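Long-range contact in transcriptional regulator (Enterococcus faecalis, PDB 3QFI), which belongs to the LytR-CpsA-Psr family of bacterial cell-envelope proteins and is probably a transcriptional regulator: residues S23-G28 / D43-V48. Numbering follows the deposited sequence.
Sequences SVLLMG and DTTMVV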
ATOM      1  N   SER A  23       1.759  -5.120  10.953  1.00 13.30           N
ATOM      2  CA  SER A  23       1.709  -4.342   9.728  1.00 10.02           C
ATOM      3  C   SER A  23       2.070  -5.185   8.523  1.00  9.24           C
ATOM      4  O   SER A  23       2.749  -6.209   8.640  1.00 11.25           O
ATOM      5  CB  SER A  23       2.694  -3.189   9.826  1.00  8.96           C
ATOM      6  OG  SER A  23       3.999  -3.663   9.551  1.00  4.31           O
ATOM      7  N   VAL A  24       1.644  -4.745   7.351  1.00  5.03           N
ATOM      8  CA  VAL A  24       1.946  -5.507   6.161  1.00  3.71           C
ATOM      9  C   VAL A  24       2.032  -4.629   4.924  1.00 13.52           C
ATOM     10  O   VAL A  24       1.265  -3.673   4.754  1.00 19.59           O
ATOM     11  CB  VAL A  24       0.898  -6.614   5.965  1.00  5.97           C
ATOM     12  CG1 VAL A  24      -0.461  -6.113   6.424  1.00  1.00           C
ATOM     13  CG2 VAL A  24       0.843  -7.037   4.500  1.00 10.44           C
ATOM     14  N   LEU A  25       3.005  -4.941   4.076  1.00  8.59           N
ATOM     15  CA  LEU A  25       3.217  -4.206   2.839  1.00  3.55           C
ATOM     16  C   LEU A  25       2.599  -5.011   1.700  1.00 13.84           C
ATOM     17  O   LEU A  25       2.950  -6.171   1.483  1.00 12.94           O
ATOM     18  CB  LEU A  25       4.715  -4.031   2.570  1.00 10.09           C
ATOM     19  CG  LEU A  25       5.049  -3.247   1.297  1.00 20.66           C
ATOM     20  CD1 LEU A  25       4.889  -1.760   1.590  1.00 26.02           C
ATOM     21  CD2 LEU A  25       6.470  -3.536   0.823  1.00 29.57           C
ATOM     22  N   LEU A  26       1.666  -4.393   0.987  1.00  1.83           N
ATOM     23  CA  LEU A  26       1.023  -5.034  -0.139  1.00  8.77           C
ATOM     24  C   LEU A  26       1.641  -4.435  -1.385  1.00 12.07           C
ATOM     25  O   LEU A  26       1.709  -3.204  -1.513  1.00 19.05           O
ATOM     26  CB  LEU A  26      -0.479  -4.748  -0.151  1.00  4.60           C
ATOM     27  CG  LEU A  26      -1.248  -4.840   1.170  1.00 10.54           C
ATOM     28  CD1 LEU A  26      -2.740  -4.629   0.923  1.00  7.30           C
ATOM     29  CD2 LEU A  26      -1.015  -6.179   1.806  1.00  1.00           C
ATOM     30  N   MET A  27       2.101  -5.290  -2.298  1.00  6.16           N
ATOM     31  CA  MET A  27       2.692  -4.812  -3.552  1.00 10.56           C
ATOM     32  C   MET A  27       1.985  -5.425  -4.750  1.00  8.52           C
ATOM     33  O   MET A  27       1.617  -6.592  -4.731  1.00  5.29           O
ATOM     34  CB  MET A  27       4.184  -5.155  -3.640  1.00 12.18           C
ATOM     35  CG  MET A  27       5.027  -4.738  -2.438  1.00 29.41           C
ATOM     36  SD  MET A  27       6.796  -4.842  -2.796  1.00 23.86           S
ATOM     37  CE  MET A  27       7.015  -6.623  -3.022  1.00 15.59           C
ATOM     38  N   GLY A  28       1.800  -4.613  -5.784  1.00  5.51           N
ATOM     39  CA  GLY A  28       1.166  -5.045  -7.013  1.00  6.09           C
ATOM     40  C   GLY A  28       2.196  -4.859  -8.112  1.00 13.64           C
ATOM     41  O   GLY A  28       2.381  -3.754  -8.616  1.00 11.82           O
ATOM     42  N   ASP A  43       5.557   0.373  -9.589  1.00 46.03           N
ATOM     43  CA  ASP A  43       4.251  -0.273  -9.508  1.00 43.39           C
ATOM     44  C   ASP A  43       3.464   0.285  -8.316  1.00 43.32           C
ATOM     45  O   ASP A  43       3.681   1.420  -7.897  1.00 40.88           O
ATOM     46  CB  ASP A  43       4.431  -1.790  -9.369  1.00 41.30           C
ATOM     47  CG  ASP A  43       5.463  -2.358 -10.348  1.00 40.56           C
ATOM     48  OD1 ASP A  43       6.663  -2.071 -10.180  1.00 24.39           O
ATOM     49  OD2 ASP A  43       5.074  -3.088 -11.285  1.00 25.33           O
ATOM     50  N   THR A  44       2.555  -0.515  -7.771  1.00 43.08           N
ATOM     51  CA  THR A  44       1.739  -0.082  -6.645  1.00 37.72           C
ATOM     52  C   THR A  44       2.247  -0.680  -5.342  1.00 31.78           C
ATOM     53  O   THR A  44       2.330  -1.901  -5.190  1.00 36.87           O
ATOM     54  CB  THR A  44       0.272  -0.482  -6.846  1.00 39.62           C
ATOM     55  OG1 THR A  44       0.129  -1.897  -6.669  1.00 52.72           O
ATOM     56  CG2 THR A  44      -0.176  -0.114  -8.251  1.00 26.57           C
ATOM     57  N   THR A  45       2.572   0.202  -4.405  1.00 24.81           N
ATOM     58  CA  THR A  45       3.103  -0.172  -3.107  1.00 16.73           C
ATOM     59  C   THR A  45       2.255   0.453  -2.023  1.00 14.14           C
ATOM     60  O   THR A  45       2.089   1.669  -1.979  1.00  8.59           O
ATOM     61  CB  THR A  45       4.537   0.338  -2.969  1.00 20.49           C
ATOM     62  OG1 THR A  45       5.333  -0.232  -4.013  1.00 32.36           O
ATOM     63  CG2 THR A  45       5.123  -0.026  -1.610  1.00 13.78           C
ATOM     64  N   MET A  46       1.739  -0.382  -1.133  1.00  9.97           N
ATOM     65  CA  MET A  46       0.887   0.103  -0.057  1.00 11.19           C
ATOM     66  C   MET A  46       1.290  -0.498   1.294  1.00 10.35           C
ATOM     67  O   MET A  46       1.989  -1.513   1.348  1.00 14.27           O
ATOM     68  CB  MET A  46      -0.568  -0.263  -0.381  1.00  8.02           C
ATOM     69  CG  MET A  46      -1.628   0.346   0.522  1.00  5.93           C
ATOM     70  SD  MET A  46      -3.304  -0.298   0.144  1.00 18.20           S
ATOM     71  CE  MET A  46      -3.543   0.223  -1.593  1.00  5.74           C
ATOM     72  N   VAL A  47       0.861   0.148   2.378  1.00  2.43           N
ATOM     73  CA  VAL A  47       1.133  -0.334   3.723  1.00  5.05           C
ATOM     74  C   VAL A  47      -0.143  -0.277   4.540  1.00  8.84           C
ATOM     75  O   VAL A  47      -0.886   0.705   4.488  1.00  3.39           O
ATOM     76  CB  VAL A  47       2.199   0.499   4.446  1.00 11.02           C
ATOM     77  CG1 VAL A  47       2.398  -0.046   5.853  1.00  2.05           C
ATOM     78  CG2 VAL A  47       3.515   0.455   3.678  1.00  7.92           C
ATOM     79  N   VAL A  48      -0.403  -1.345   5.287  1.00  6.35           N
ATOM     80  CA  VAL A  48      -1.601  -1.423   6.117  1.00  1.64           C
ATOM     81  C   VAL A  48      -1.219  -1.782   7.547  1.00  9.53           C
ATOM     82  O   VAL A  48      -0.355  -2.633   7.764  1.00 10.42           O
ATOM     83  CB  VAL A  48      -2.591  -2.499   5.581  1.00  3.03           C
ATOM     84  CG1 VAL A  48      -3.776  -2.649   6.527  1.00  1.00           C
ATOM     85  CG2 VAL A  48      -3.074  -2.113   4.203  1.00  7.18           C
TER
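Val-24, Leu-26 and Gly-28 pair with Val-48, Met-46 and Thr-44 through main-chain hydrogen bonds. The two strands are antiparallel, with 162° between their directions. Val-24 N reaches Val-48 O at 2.9 Å, and Val-48 N returns a bond to Val-24 O. Leu-26 and Met-46 exchange a second pair. Gly-28 N donates to Thr-44 O at 2.8 Å; the return bond from Thr-44 N to Gly-28 O is weak at 3.4 Å. CA-H...O contacts lie between these bonds, as from Leu-25 CA to Met-46 O.

The segments are neighbouring inner strands of a six-stranded mixed sheet in this alpha/beta fold. Strand 105-109 runs parallel along the other edge of 23-28, and strand 56-62 flanks 44-51. Helices cover both faces.

Leu-25, Met-27, Thr-45 and Val-47 share the face under helix 80-98. Leu-25 CG stands anti to the backbone N (chi1 -179°), and its CD1 touches both Val-47 CG2 and Thr-45 CG2, the latter 3.6 Å away. The Met-27 chain leads away from the partner strand, toward Tyr-83 and Ala-91.

The opposite face carries Val-24, Leu-26, Thr-44, Met-46 and Val-48, with helix 166-184 against it. Leu-26 CD1 lies 4.1 Å from Val-48 CG2, the two side chains crossing at a slant. Leu-26 also touches Val-177, while Met-46 turns away toward Arg-174 and Met-59. Asp-43 OD2 accepts a hydrogen bond from Asp-30 N, in the loop after strand 22-28.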